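Local coordinates for protein ribonuclease (Nicotiana glutinosa, PDB 1IYB) that hydrolyses RNA as a ribonuclease of the T2 family and binds guanosine-5'-monophosphate with its base in a guanine-binding site, at residues Q15-S20 / N126-L131; S38-H43 / I203-F208; L45-N50 / T103-V108. One frame throughout, in Å; residues are numbered along the deposited sequence.

Contact 1 (Q15-S20 / N126-L131); sequences QQWPGS and NLLEIL. With 5GP (guanosine-5'-monophosphate), chain C.
One water oxygen is gripped from two sides, donating to Gln15 OE1 at 2.6 Å and accepting from the backbone N of Leu127 at 3.0 Å. Leu127 opens helix 127-133, where an amide has no carbonyl a turn earlier within the helix, and the water fills that role. Gln15 CG stands anti to its carbonyl carbon (chi1 -66°), and the extended chain carries the amide to Leu127, whose CD1 lies 3.4 Å from Gln15 NE2; that nitrogen is itself bonded to Ile125 O. Asn126 caps the same helix, its OD1 accepting from Glu129 N at 168°. Farther along, the benzo end of Trp17 meets Leu128, CH2 to CD1 4.3 Å.

Gln16 reaches the other way. Its OE1 takes N1 of the guanine at 2.8 Å and N2 at 3.2 Å, while its NE2 gives to O6 at 3.1 Å. With an alanine here, guanine N1, N2 and O6 would probably lose these partners and the hold on the base would weaken. A primary amide offers acceptor and donor side by side, matching guanine's own pattern, a pairing consistent with recognition of guanine at this site.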
loop_
_atom_site.group_PDB
_atom_site.type_symbol
_atom_site.label_atom_id
_atom_site.label_comp_id
_atom_site.label_asym_id
_atom_site.label_seq_id
_atom_site.Cartn_x
_atom_site.Cartn_y
_atom_site.Cartn_z
ATOM N N GLN A 15 -5.919 -14.291 -10.972
ATOM C CA GLN A 15 -6.969 -15.243 -10.617
ATOM C C GLN A 15 -6.501 -16.093 -9.438
ATOM O O GLN A 15 -5.319 -16.436 -9.341
ATOM C CB GLN A 15 -7.302 -16.149 -11.802
ATOM C CG GLN A 15 -7.932 -15.421 -12.970
ATOM C CD GLN A 15 -8.434 -16.378 -14.032
ATOM O OE1 GLN A 15 -9.359 -17.157 -13.787
ATOM N NE2 GLN A 15 -7.823 -16.338 -15.211
ATOM N N GLN A 16 -7.430 -16.424 -8.545
ATOM C CA GLN A 16 -7.115 -17.215 -7.360
ATOM C C GLN A 16 -7.797 -18.575 -7.383
ATOM O O GLN A 16 -8.897 -18.722 -7.924
ATOM C CB GLN A 16 -7.558 -16.463 -6.091
ATOM C CG GLN A 16 -9.062 -16.161 -6.040
ATOM C CD GLN A 16 -9.520 -15.583 -4.703
ATOM O OE1 GLN A 16 -8.707 -15.283 -3.826
ATOM N NE2 GLN A 16 -10.832 -15.421 -4.545
ATOM N N TRP A 17 -7.133 -19.569 -6.800
ATOM C CA TRP A 17 -7.696 -20.908 -6.713
ATOM C C TRP A 17 -8.368 -21.021 -5.346
ATOM O O TRP A 17 -7.703 -20.963 -4.316
ATOM C CB TRP A 17 -6.605 -21.976 -6.841
ATOM C CG TRP A 17 -7.167 -23.350 -6.684
ATOM C CD1 TRP A 17 -6.858 -24.261 -5.709
ATOM C CD2 TRP A 17 -8.195 -23.946 -7.480
ATOM N NE1 TRP A 17 -7.640 -25.383 -5.848
ATOM C CE2 TRP A 17 -8.469 -25.217 -6.927
ATOM C CE3 TRP A 17 -8.917 -23.528 -8.608
ATOM C CZ2 TRP A 17 -9.438 -26.074 -7.463
ATOM C CZ3 TRP A 17 -9.881 -24.380 -9.143
ATOM C CH2 TRP A 17 -10.131 -25.642 -8.566
ATOM N N PRO A 18 -9.700 -21.175 -5.320
ATOM C CA PRO A 18 -10.400 -21.280 -4.037
ATOM C C PRO A 18 -9.895 -22.379 -3.103
ATOM O O PRO A 18 -9.892 -22.209 -1.881
ATOM C CB PRO A 18 -11.866 -21.465 -4.451
ATOM C CG PRO A 18 -11.779 -22.047 -5.831
ATOM C CD PRO A 18 -10.644 -21.273 -6.447
ATOM N N GLY A 19 -9.459 -23.496 -3.671
ATOM C CA GLY A 19 -8.958 -24.579 -2.840
ATOM C C GLY A 19 -7.732 -24.201 -2.024
ATOM O O GLY A 19 -7.475 -24.788 -0.972
ATOM N N SER A 20 -6.971 -23.219 -2.503
ATOM C CA SER A 20 -5.766 -22.775 -1.809
ATOM C C SER A 20 -6.016 -21.586 -0.891
ATOM O O SER A 20 -5.213 -21.286 -0.008
ATOM C CB SER A 20 -4.677 -22.425 -2.824
ATOM O OG SER A 20 -4.205 -23.600 -3.461
ATOM N N ASN A 126 -9.544 -19.561 -19.301
ATOM C CA ASN A 126 -10.113 -20.541 -18.377
ATOM C C ASN A 126 -8.968 -21.429 -17.910
ATOM O O ASN A 126 -8.615 -22.412 -18.567
ATOM C CB ASN A 126 -11.168 -21.390 -19.085
ATOM C CG ASN A 126 -11.975 -22.240 -18.119
ATOM O OD1 ASN A 126 -11.435 -22.799 -17.168
ATOM N ND2 ASN A 126 -13.276 -22.349 -18.371
ATOM N N LEU A 127 -8.390 -21.075 -16.770
ATOM C CA LEU A 127 -7.255 -21.802 -16.223
ATOM C C LEU A 127 -7.531 -23.248 -15.843
ATOM O O LEU A 127 -6.696 -24.118 -16.078
ATOM C CB LEU A 127 -6.699 -21.046 -15.021
ATOM C CG LEU A 127 -6.147 -19.665 -15.373
ATOM C CD1 LEU A 127 -5.865 -18.887 -14.098
ATOM C CD2 LEU A 127 -4.884 -19.816 -16.213
ATOM N N LEU A 128 -8.692 -23.515 -15.257
ATOM C CA LEU A 128 -9.010 -24.884 -14.873
ATOM C C LEU A 128 -9.029 -25.778 -16.106
ATOM O O LEU A 128 -8.444 -26.859 -16.105
ATOM C CB LEU A 128 -10.364 -24.955 -14.167
ATOM C CG LEU A 128 -10.782 -26.365 -13.727
ATOM C CD1 LEU A 128 -9.844 -26.861 -12.641
ATOM C CD2 LEU A 128 -12.217 -26.347 -13.224
ATOM N N GLU A 129 -9.694 -25.324 -17.165
ATOM C CA GLU A 129 -9.771 -26.117 -18.388
ATOM C C GLU A 129 -8.424 -26.280 -19.075
ATOM O O GLU A 129 -8.134 -27.336 -19.633
ATOM C CB GLU A 129 -10.791 -25.518 -19.354
ATOM C CG GLU A 129 -12.230 -25.767 -18.916
ATOM C CD GLU A 129 -13.241 -25.349 -19.963
ATOM O OE1 GLU A 129 -13.310 -24.146 -20.273
ATOM O OE2 GLU A 129 -13.968 -26.227 -20.478
ATOM N N ILE A 130 -7.603 -25.237 -19.041
ATOM C CA ILE A 130 -6.282 -25.302 -19.648
ATOM C C ILE A 130 -5.443 -26.336 -18.905
ATOM O O ILE A 130 -4.809 -27.196 -19.517
ATOM C CB ILE A 130 -5.556 -23.938 -19.575
ATOM C CG1 ILE A 130 -6.220 -22.936 -20.520
ATOM C CG2 ILE A 130 -4.077 -24.112 -19.912
ATOM C CD1 ILE A 130 -5.751 -21.510 -20.312
ATOM N N LEU A 131 -5.454 -26.259 -17.580
ATOM C CA LEU A 131 -4.668 -27.179 -16.779
ATOM C C LEU A 131 -5.161 -28.614 -16.875
ATOM O O LEU A 131 -4.363 -29.534 -17.052
ATOM C CB LEU A 131 -4.626 -26.705 -15.322
ATOM C CG LEU A 131 -3.822 -25.406 -15.154
ATOM C CD1 LEU A 131 -3.918 -24.900 -13.722
ATOM C CD2 LEU A 131 -2.367 -25.649 -15.543
HETATM P P 5GP C . -5.251 -6.769 -3.356
HETATM O O1P 5GP C . -4.253 -5.697 -3.303
HETATM O O2P 5GP C . -6.186 -6.625 -4.541
HETATM O O3P 5GP C . -4.549 -8.172 -3.363
HETATM O "O5'" 5GP C . -6.204 -6.823 -2.025
HETATM C "C5'" 5GP C . -7.153 -7.929 -1.799
HETATM C "C4'" 5GP C . -7.973 -7.812 -0.491
HETATM O "O4'" 5GP C . -9.386 -8.152 -0.850
HETATM C "C3'" 5GP C . -7.682 -8.757 0.672
HETATM O "O3'" 5GP C . -6.643 -8.310 1.530
HETATM C "C2'" 5GP C . -9.011 -8.864 1.428
HETATM O "O2'" 5GP C . -9.165 -7.818 2.412
HETATM C "C1'" 5GP C . -10.037 -8.772 0.309
HETATM N N9 5GP C . -10.805 -9.994 -0.088
HETATM C C8 5GP C . -12.155 -10.253 0.005
HETATM N N7 5GP C . -12.552 -11.389 -0.529
HETATM C C5 5GP C . -11.342 -11.923 -1.016
HETATM C C6 5GP C . -11.125 -13.160 -1.709
HETATM O O6 5GP C . -11.951 -14.011 -2.020
HETATM N N1 5GP C . -9.745 -13.340 -2.037
HETATM C C2 5GP C . -8.743 -12.425 -1.722
HETATM N N2 5GP C . -7.511 -12.798 -2.125
HETATM N N3 5GP C . -8.944 -11.262 -1.073
HETATM C C4 5GP C . -10.270 -11.079 -0.750
HETATM O O HOH W 1 -10.130 -19.324 -15.034
#

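Contact 2 (S38-H43 / I203-F208); sequences SDFGIH and IEFPTF. With 5GP (guanosine-5'-monophosphate), chain C.
The backbones of 38-43 and 203-208 draw closest at Ser38 and Phe208, whose CA atoms are 6.0 Å apart, and no backbone hydrogen bond joins the two segments, so side chains and the chain terminus make the contact. Ser38 OG lies 3.0 Å from Phe208 O, one oxygen of the C-terminal carboxylate, and 3.7 Å from CD2 of the Phe208 ring. A serine suits this place because its short side chain brings a hydroxyl up to the terminus with little bulk. The other carboxylate oxygen, OXT, forms a salt bridge with Lys35, which also makes a cation-pi contact with the Phe208 ring.

Deeper in, Phe40 and Phe205 approach from opposite directions, their rings meeting obliquely with Phe40 CE1 3.9 Å from Phe205 CZ. Phe205 holds CG anti to its backbone N (chi1 -168°), which carries the ring toward Phe40. Trp17 joins the group, edge-to-face with Phe205 and inclined at about 50° to Phe40, and Leu131 packs against both phenylalanines. Large flat hydrocarbon rings suit this buried spot, where the C-terminal tail meets helix 127-133 and the approach to strand 41-48.

At the far end of 38-43, His43 turns to the nucleotide. Its NE2 is 3.1 Å from phosphate O3P, C5' lies at the ring edge, and guanine N2 sits over one ring face, 3.3 Å from CE1. The ND1 hydrogen bond to Gln176 OE1 and an edge-to-face meeting with Trp46 help to set the ring's rotation. The run Phe40-Gly41-Ile42-His43 leading into Leu45-Trp46-Pro47 matches the first of the two conserved active-site segments of the ribonuclease T2 family, here with the C-terminal tail packed on Ser38 and Phe40, well away from His43.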
loop_
_atom_site.group_PDB
_atom_site.type_symbol
_atom_site.label_atom_id
_atom_site.label_comp_id
_atom_site.label_asym_id
_atom_site.label_seq_id
_atom_site.Cartn_x
_atom_site.Cartn_y
_atom_site.Cartn_z
ATOM N N SER A 38 -16.004 -24.999 -8.523
ATOM C CA SER A 38 -14.599 -25.365 -8.382
ATOM C C SER A 38 -13.778 -24.922 -9.586
ATOM O O SER A 38 -13.251 -25.745 -10.335
ATOM C CB SER A 38 -14.457 -26.878 -8.185
ATOM O OG SER A 38 -15.004 -27.276 -6.941
ATOM N N ASP A 39 -13.679 -23.609 -9.761
ATOM C CA ASP A 39 -12.917 -23.019 -10.855
ATOM C C ASP A 39 -12.130 -21.862 -10.264
ATOM O O ASP A 39 -12.391 -21.436 -9.135
ATOM C CB ASP A 39 -13.843 -22.455 -11.936
ATOM C CG ASP A 39 -14.956 -23.406 -12.317
ATOM O OD1 ASP A 39 -14.666 -24.585 -12.607
ATOM O OD2 ASP A 39 -16.125 -22.965 -12.334
ATOM N N PHE A 40 -11.153 -21.357 -11.009
ATOM C CA PHE A 40 -10.417 -20.208 -10.515
ATOM C C PHE A 40 -11.408 -19.048 -10.505
ATOM O O PHE A 40 -12.355 -19.023 -11.296
ATOM C CB PHE A 40 -9.249 -19.849 -11.441
ATOM C CG PHE A 40 -8.046 -20.733 -11.279
ATOM C CD1 PHE A 40 -8.009 -21.999 -11.857
ATOM C CD2 PHE A 40 -6.947 -20.297 -10.548
ATOM C CE1 PHE A 40 -6.891 -22.822 -11.709
ATOM C CE2 PHE A 40 -5.819 -21.114 -10.394
ATOM C CZ PHE A 40 -5.795 -22.376 -10.975
ATOM N N GLY A 41 -11.198 -18.101 -9.599
ATOM C CA GLY A 41 -12.060 -16.933 -9.535
ATOM C C GLY A 41 -11.202 -15.701 -9.744
ATOM O O GLY A 41 -9.994 -15.739 -9.513
ATOM N N ILE A 42 -11.809 -14.612 -10.198
ATOM C CA ILE A 42 -11.068 -13.373 -10.417
ATOM C C ILE A 42 -10.647 -12.760 -9.083
ATOM O O ILE A 42 -11.419 -12.753 -8.128
ATOM C CB ILE A 42 -11.941 -12.314 -11.137
ATOM C CG1 ILE A 42 -12.352 -12.817 -12.523
ATOM C CG2 ILE A 42 -11.180 -10.992 -11.241
ATOM C CD1 ILE A 42 -13.429 -11.973 -13.177
ATOM N N HIS A 43 -9.411 -12.281 -9.001
ATOM C CA HIS A 43 -8.988 -11.580 -7.799
ATOM C C HIS A 43 -9.092 -10.115 -8.230
ATOM O O HIS A 43 -9.797 -9.327 -7.601
ATOM C CB HIS A 43 -7.553 -11.920 -7.385
ATOM C CG HIS A 43 -7.132 -11.256 -6.109
ATOM N ND1 HIS A 43 -6.046 -11.675 -5.370
ATOM C CD2 HIS A 43 -7.648 -10.191 -5.447
ATOM C CE1 HIS A 43 -5.912 -10.897 -4.309
ATOM N NE2 HIS A 43 -6.872 -9.989 -4.333
ATOM N N ILE A 203 4.569 -28.329 -6.640
ATOM C CA ILE A 203 3.530 -27.788 -5.771
ATOM C C ILE A 203 2.202 -28.528 -5.855
ATOM O O ILE A 203 1.872 -29.131 -6.876
ATOM C CB ILE A 203 3.274 -26.298 -6.083
ATOM C CG1 ILE A 203 2.837 -26.139 -7.542
ATOM C CG2 ILE A 203 4.530 -25.486 -5.802
ATOM C CD1 ILE A 203 2.551 -24.697 -7.956
ATOM N N GLU A 204 1.437 -28.462 -4.770
ATOM C CA GLU A 204 0.139 -29.118 -4.703
ATOM C C GLU A 204 -0.961 -28.284 -5.352
ATOM O O GLU A 204 -0.922 -27.056 -5.324
ATOM C CB GLU A 204 -0.245 -29.385 -3.242
ATOM C CG GLU A 204 -1.699 -29.812 -3.070
ATOM C CD GLU A 204 -2.161 -29.808 -1.624
ATOM O OE1 GLU A 204 -1.925 -28.803 -0.916
ATOM O OE2 GLU A 204 -2.777 -30.808 -1.199
ATOM N N PHE A 205 -1.936 -28.968 -5.942
ATOM C CA PHE A 205 -3.090 -28.328 -6.569
ATOM C C PHE A 205 -4.242 -28.963 -5.786
ATOM O O PHE A 205 -4.834 -29.952 -6.220
ATOM C CB PHE A 205 -3.155 -28.697 -8.059
ATOM C CG PHE A 205 -4.141 -27.876 -8.866
ATOM C CD1 PHE A 205 -4.787 -26.771 -8.314
ATOM C CD2 PHE A 205 -4.405 -28.207 -10.192
ATOM C CE1 PHE A 205 -5.683 -26.010 -9.076
ATOM C CE2 PHE A 205 -5.296 -27.456 -10.963
ATOM C CZ PHE A 205 -5.936 -26.355 -10.402
ATOM N N PRO A 206 -4.564 -28.397 -4.611
ATOM C CA PRO A 206 -5.628 -28.895 -3.733
ATOM C C PRO A 206 -7.039 -28.909 -4.293
ATOM O O PRO A 206 -7.426 -28.049 -5.078
ATOM C CB PRO A 206 -5.508 -27.996 -2.506
ATOM C CG PRO A 206 -5.095 -26.699 -3.097
ATOM C CD PRO A 206 -4.030 -27.120 -4.099
ATOM N N THR A 207 -7.808 -29.906 -3.877
ATOM C CA THR A 207 -9.190 -30.026 -4.311
ATOM C C THR A 207 -9.968 -28.922 -3.606
ATOM O O THR A 207 -9.517 -28.391 -2.594
ATOM C CB THR A 207 -9.800 -31.369 -3.872
ATOM O OG1 THR A 207 -9.879 -31.403 -2.441
ATOM C CG2 THR A 207 -8.941 -32.529 -4.344
ATOM N N PHE A 208 -11.126 -28.566 -4.147
ATOM C CA PHE A 208 -11.962 -27.558 -3.514
ATOM C C PHE A 208 -13.360 -28.136 -3.366
ATOM O O PHE A 208 -13.942 -28.507 -4.406
ATOM C CB PHE A 208 -12.020 -26.271 -4.343
ATOM C CG PHE A 208 -12.896 -25.207 -3.734
ATOM C CD1 PHE A 208 -12.635 -24.721 -2.457
ATOM C CD2 PHE A 208 -13.998 -24.715 -4.425
ATOM C CE1 PHE A 208 -13.462 -23.757 -1.875
ATOM C CE2 PHE A 208 -14.832 -23.753 -3.853
ATOM C CZ PHE A 208 -14.563 -23.274 -2.577
ATOM O OXT PHE A 208 -13.847 -28.223 -2.218
HETATM P P 5GP C . -5.251 -6.769 -3.356
HETATM O O1P 5GP C . -4.253 -5.697 -3.303
HETATM O O2P 5GP C . -6.186 -6.625 -4.541
HETATM O O3P 5GP C . -4.549 -8.172 -3.363
HETATM O "O5'" 5GP C . -6.204 -6.823 -2.025
HETATM C "C5'" 5GP C . -7.153 -7.929 -1.799
HETATM C "C4'" 5GP C . -7.973 -7.812 -0.491
HETATM O "O4'" 5GP C . -9.386 -8.152 -0.850
HETATM C "C3'" 5GP C . -7.682 -8.757 0.672
HETATM O "O3'" 5GP C . -6.643 -8.310 1.530
HETATM C "C2'" 5GP C . -9.011 -8.864 1.428
HETATM O "O2'" 5GP C . -9.165 -7.818 2.412
HETATM C "C1'" 5GP C . -10.037 -8.772 0.309
HETATM N N9 5GP C . -10.805 -9.994 -0.088
HETATM C C8 5GP C . -12.155 -10.253 0.005
HETATM N N7 5GP C . -12.552 -11.389 -0.529
HETATM C C5 5GP C . -11.342 -11.923 -1.016
HETATM C C6 5GP C . -11.125 -13.160 -1.709
HETATM O O6 5GP C . -11.951 -14.011 -2.020
HETATM N N1 5GP C . -9.745 -13.340 -2.037
HETATM C C2 5GP C . -8.743 -12.425 -1.722
HETATM N N2 5GP C . -7.511 -12.798 -2.125
HETATM N N3 5GP C . -8.944 -11.262 -1.073
HETATM C C4 5GP C . -10.270 -11.079 -0.750
#

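Contact 3 (L45-N50 / T103-V108); sequences LWPNNN and TCAENV. With 5GP (guanosine-5'-monophosphate), chain C.
Apolar contact alone joins the two segments: CG of the Pro47 ring lies 3.9 Å from Ala105 CB and 4.1 Å from Cys104 CB. A proline suits this position, since its compact ring offers a rigid hydrocarbon surface to two small neighbours, and an amide without hydrogen costs little on a strand that is outermost in the sheet. Phe8 and His101 also touch the Pro47 ring, and Phe11 packs on Ala105.

On the loop side, a disulfide links Cys104 to Cys58, tying down the chain just after helix 91-102, and Val108 N bonds to Ala105 O at 2.8 Å to tighten the turn that follows. Across in 45-50, the Asn48 ND2 bond to Asn49 O is weak, at 134°, and adds little.

The aromatic and ligand contacts belong to Trp46, next to Pro47. Its CG, anti to the carbonyl carbon (chi1 -52°), turns the indole to the nucleotide, where CZ2 comes obliquely within 3.4 Å of phosphate O3P, while Pro47 faces the loop. The ring is stacked on His101, and NE1 donates to Glu97 OE2, so its rotation is held from two directions. Leu45-Trp46-Pro47 and the His101 to Cys104 run match the ends of the two conserved active-site segments of the ribonuclease T2 family, and Pro47 on Cys104 and Ala105 packs the end of one against the end of the other, a layer behind the phosphate site.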
loop_
_atom_site.group_PDB
_atom_site.type_symbol
_atom_site.label_atom_id
_atom_site.label_comp_id
_atom_site.label_asym_id
_atom_site.label_seq_id
_atom_site.Cartn_x
_atom_site.Cartn_y
_atom_site.Cartn_z
ATOM N N LEU A 45 -7.786 -6.907 -11.583
ATOM C CA LEU A 45 -7.032 -6.415 -12.744
ATOM C C LEU A 45 -6.188 -5.300 -12.126
ATOM O O LEU A 45 -6.703 -4.238 -11.756
ATOM C CB LEU A 45 -7.986 -5.863 -13.810
ATOM C CG LEU A 45 -7.383 -5.433 -15.153
ATOM C CD1 LEU A 45 -6.617 -6.588 -15.791
ATOM C CD2 LEU A 45 -8.506 -4.972 -16.078
ATOM N N TRP A 46 -4.888 -5.549 -12.022
ATOM C CA TRP A 46 -3.985 -4.627 -11.343
ATOM C C TRP A 46 -2.974 -3.814 -12.130
ATOM O O TRP A 46 -2.046 -4.370 -12.719
ATOM C CB TRP A 46 -3.181 -5.390 -10.289
ATOM C CG TRP A 46 -3.963 -6.225 -9.319
ATOM C CD1 TRP A 46 -5.299 -6.150 -9.048
ATOM C CD2 TRP A 46 -3.431 -7.225 -8.438
ATOM N NE1 TRP A 46 -5.630 -7.038 -8.052
ATOM C CE2 TRP A 46 -4.503 -7.711 -7.660
ATOM C CE3 TRP A 46 -2.149 -7.756 -8.232
ATOM C CZ2 TRP A 46 -4.335 -8.704 -6.690
ATOM C CZ3 TRP A 46 -1.981 -8.741 -7.270
ATOM C CH2 TRP A 46 -3.070 -9.206 -6.509
ATOM N N PRO A 47 -3.127 -2.481 -12.143
ATOM C CA PRO A 47 -2.146 -1.669 -12.873
ATOM C C PRO A 47 -0.787 -1.870 -12.181
ATOM O O PRO A 47 -0.713 -1.903 -10.949
ATOM C CB PRO A 47 -2.681 -0.254 -12.697
ATOM C CG PRO A 47 -4.167 -0.467 -12.692
ATOM C CD PRO A 47 -4.323 -1.686 -11.801
ATOM N N ASN A 48 0.281 -2.003 -12.966
ATOM C CA ASN A 48 1.619 -2.229 -12.418
ATOM C C ASN A 48 2.638 -1.475 -13.267
ATOM O O ASN A 48 2.344 -1.085 -14.398
ATOM C CB ASN A 48 1.956 -3.730 -12.456
ATOM C CG ASN A 48 2.873 -4.163 -11.315
ATOM O OD1 ASN A 48 2.411 -4.456 -10.212
ATOM N ND2 ASN A 48 4.179 -4.204 -11.578
ATOM N N ASN A 49 3.835 -1.285 -12.719
ATOM C CA ASN A 49 4.917 -0.593 -13.413
ATOM C C ASN A 49 5.985 -1.589 -13.849
ATOM O O ASN A 49 6.138 -2.652 -13.248
ATOM C CB ASN A 49 5.540 0.449 -12.484
ATOM C CG ASN A 49 4.584 1.565 -12.147
ATOM O OD1 ASN A 49 4.582 2.085 -11.022
ATOM N ND2 ASN A 49 3.773 1.958 -13.120
ATOM N N ASN A 50 6.728 -1.240 -14.893
ATOM C CA ASN A 50 7.779 -2.118 -15.391
ATOM C C ASN A 50 8.855 -2.419 -14.348
ATOM O O ASN A 50 9.470 -3.482 -14.383
ATOM C CB ASN A 50 8.442 -1.518 -16.638
ATOM C CG ASN A 50 7.492 -1.409 -17.819
ATOM O OD1 ASN A 50 6.547 -2.189 -17.948
ATOM N ND2 ASN A 50 7.750 -0.449 -18.698
ATOM N N THR A 103 -9.133 2.529 -9.928
ATOM C CA THR A 103 -8.947 3.973 -9.989
ATOM C C THR A 103 -7.604 4.362 -10.606
ATOM O O THR A 103 -7.451 5.467 -11.131
ATOM C CB THR A 103 -9.040 4.601 -8.587
ATOM O OG1 THR A 103 -8.054 4.002 -7.733
ATOM C CG2 THR A 103 -10.434 4.389 -7.996
ATOM N N CYS A 104 -6.632 3.458 -10.543
ATOM C CA CYS A 104 -5.314 3.742 -11.095
ATOM C C CYS A 104 -5.254 3.561 -12.609
ATOM O O CYS A 104 -4.206 3.774 -13.223
ATOM C CB CYS A 104 -4.257 2.874 -10.403
ATOM S SG CYS A 104 -4.139 3.181 -8.605
ATOM N N ALA A 105 -6.381 3.184 -13.210
ATOM C CA ALA A 105 -6.459 3.004 -14.656
ATOM C C ALA A 105 -7.699 3.719 -15.188
ATOM O O ALA A 105 -8.196 3.395 -16.265
ATOM C CB ALA A 105 -6.521 1.519 -15.007
ATOM N N GLU A 106 -8.183 4.694 -14.418
ATOM C CA GLU A 106 -9.368 5.486 -14.762
ATOM C C GLU A 106 -9.344 6.109 -16.150
ATOM O O GLU A 106 -10.394 6.331 -16.752
ATOM C CB GLU A 106 -9.555 6.624 -13.755
ATOM C CG GLU A 106 -10.201 6.237 -12.460
ATOM C CD GLU A 106 -10.351 7.425 -11.526
ATOM O OE1 GLU A 106 -11.052 7.286 -10.511
ATOM O OE2 GLU A 106 -9.761 8.494 -11.799
ATOM N N ASN A 107 -8.147 6.416 -16.634
ATOM C CA ASN A 107 -7.979 7.040 -17.938
ATOM C C ASN A 107 -8.198 6.045 -19.066
ATOM O O ASN A 107 -8.374 6.437 -20.221
ATOM C CB ASN A 107 -6.573 7.636 -18.051
ATOM C CG ASN A 107 -5.482 6.574 -18.029
ATOM O OD1 ASN A 107 -4.772 6.379 -19.020
ATOM N ND2 ASN A 107 -5.346 5.879 -16.899
ATOM N N VAL A 108 -8.182 4.761 -18.724
ATOM C CA VAL A 108 -8.361 3.698 -19.703
ATOM C C VAL A 108 -9.748 3.064 -19.622
ATOM O O VAL A 108 -10.389 2.833 -20.646
ATOM C CB VAL A 108 -7.290 2.597 -19.514
ATOM C CG1 VAL A 108 -7.509 1.475 -20.510
ATOM C CG2 VAL A 108 -5.901 3.191 -19.686
HETATM P P 5GP C . -5.251 -6.769 -3.356
HETATM O O1P 5GP C . -4.253 -5.697 -3.303
HETATM O O2P 5GP C . -6.186 -6.625 -4.541
HETATM O O3P 5GP C . -4.549 -8.172 -3.363
HETATM O "O5'" 5GP C . -6.204 -6.823 -2.025
HETATM C "C5'" 5GP C . -7.153 -7.929 -1.799
HETATM C "C4'" 5GP C . -7.973 -7.812 -0.491
HETATM O "O4'" 5GP C . -9.386 -8.152 -0.850
HETATM C "C3'" 5GP C . -7.682 -8.757 0.672
HETATM O "O3'" 5GP C . -6.643 -8.310 1.530
HETATM C "C2'" 5GP C . -9.011 -8.864 1.428
HETATM O "O2'" 5GP C . -9.165 -7.818 2.412
HETATM C "C1'" 5GP C . -10.037 -8.772 0.309
HETATM N N9 5GP C . -10.805 -9.994 -0.088
HETATM C C8 5GP C . -12.155 -10.253 0.005
HETATM N N7 5GP C . -12.552 -11.389 -0.529
HETATM C C5 5GP C . -11.342 -11.923 -1.016
HETATM C C6 5GP C . -11.125 -13.160 -1.709
HETATM O O6 5GP C . -11.951 -14.011 -2.020
HETATM N N1 5GP C . -9.745 -13.340 -2.037
HETATM C C2 5GP C . -8.743 -12.425 -1.722
HETATM N N2 5GP C . -7.511 -12.798 -2.125
HETATM N N3 5GP C . -8.944 -11.262 -1.073
HETATM C C4 5GP C . -10.270 -11.079 -0.750
#

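Overall arrangement
Contacts 1 and 2 are interlocked, their centres about 4 Å apart: Trp17 NE1 bonds to Pro206 O, Gln16 N bonds to Gly41 O, and strands 10-16 and 41-48 are neighbours in the four-stranded sheet. Contact 3 shares strand 41-48 with contact 2 but lies across the chain's centre, about 26 Å away between centres. Contacts 1 and 3 are buried; contact 2 is only partly so, its charged chain terminus lying toward the outside. The chemistry follows: a bridging water and a base-reading amide in contact 1, aromatic packing with a terminal carboxylate in contact 2, small apolar groups in contact 3. All three reach the nucleotide, from base to phosphate.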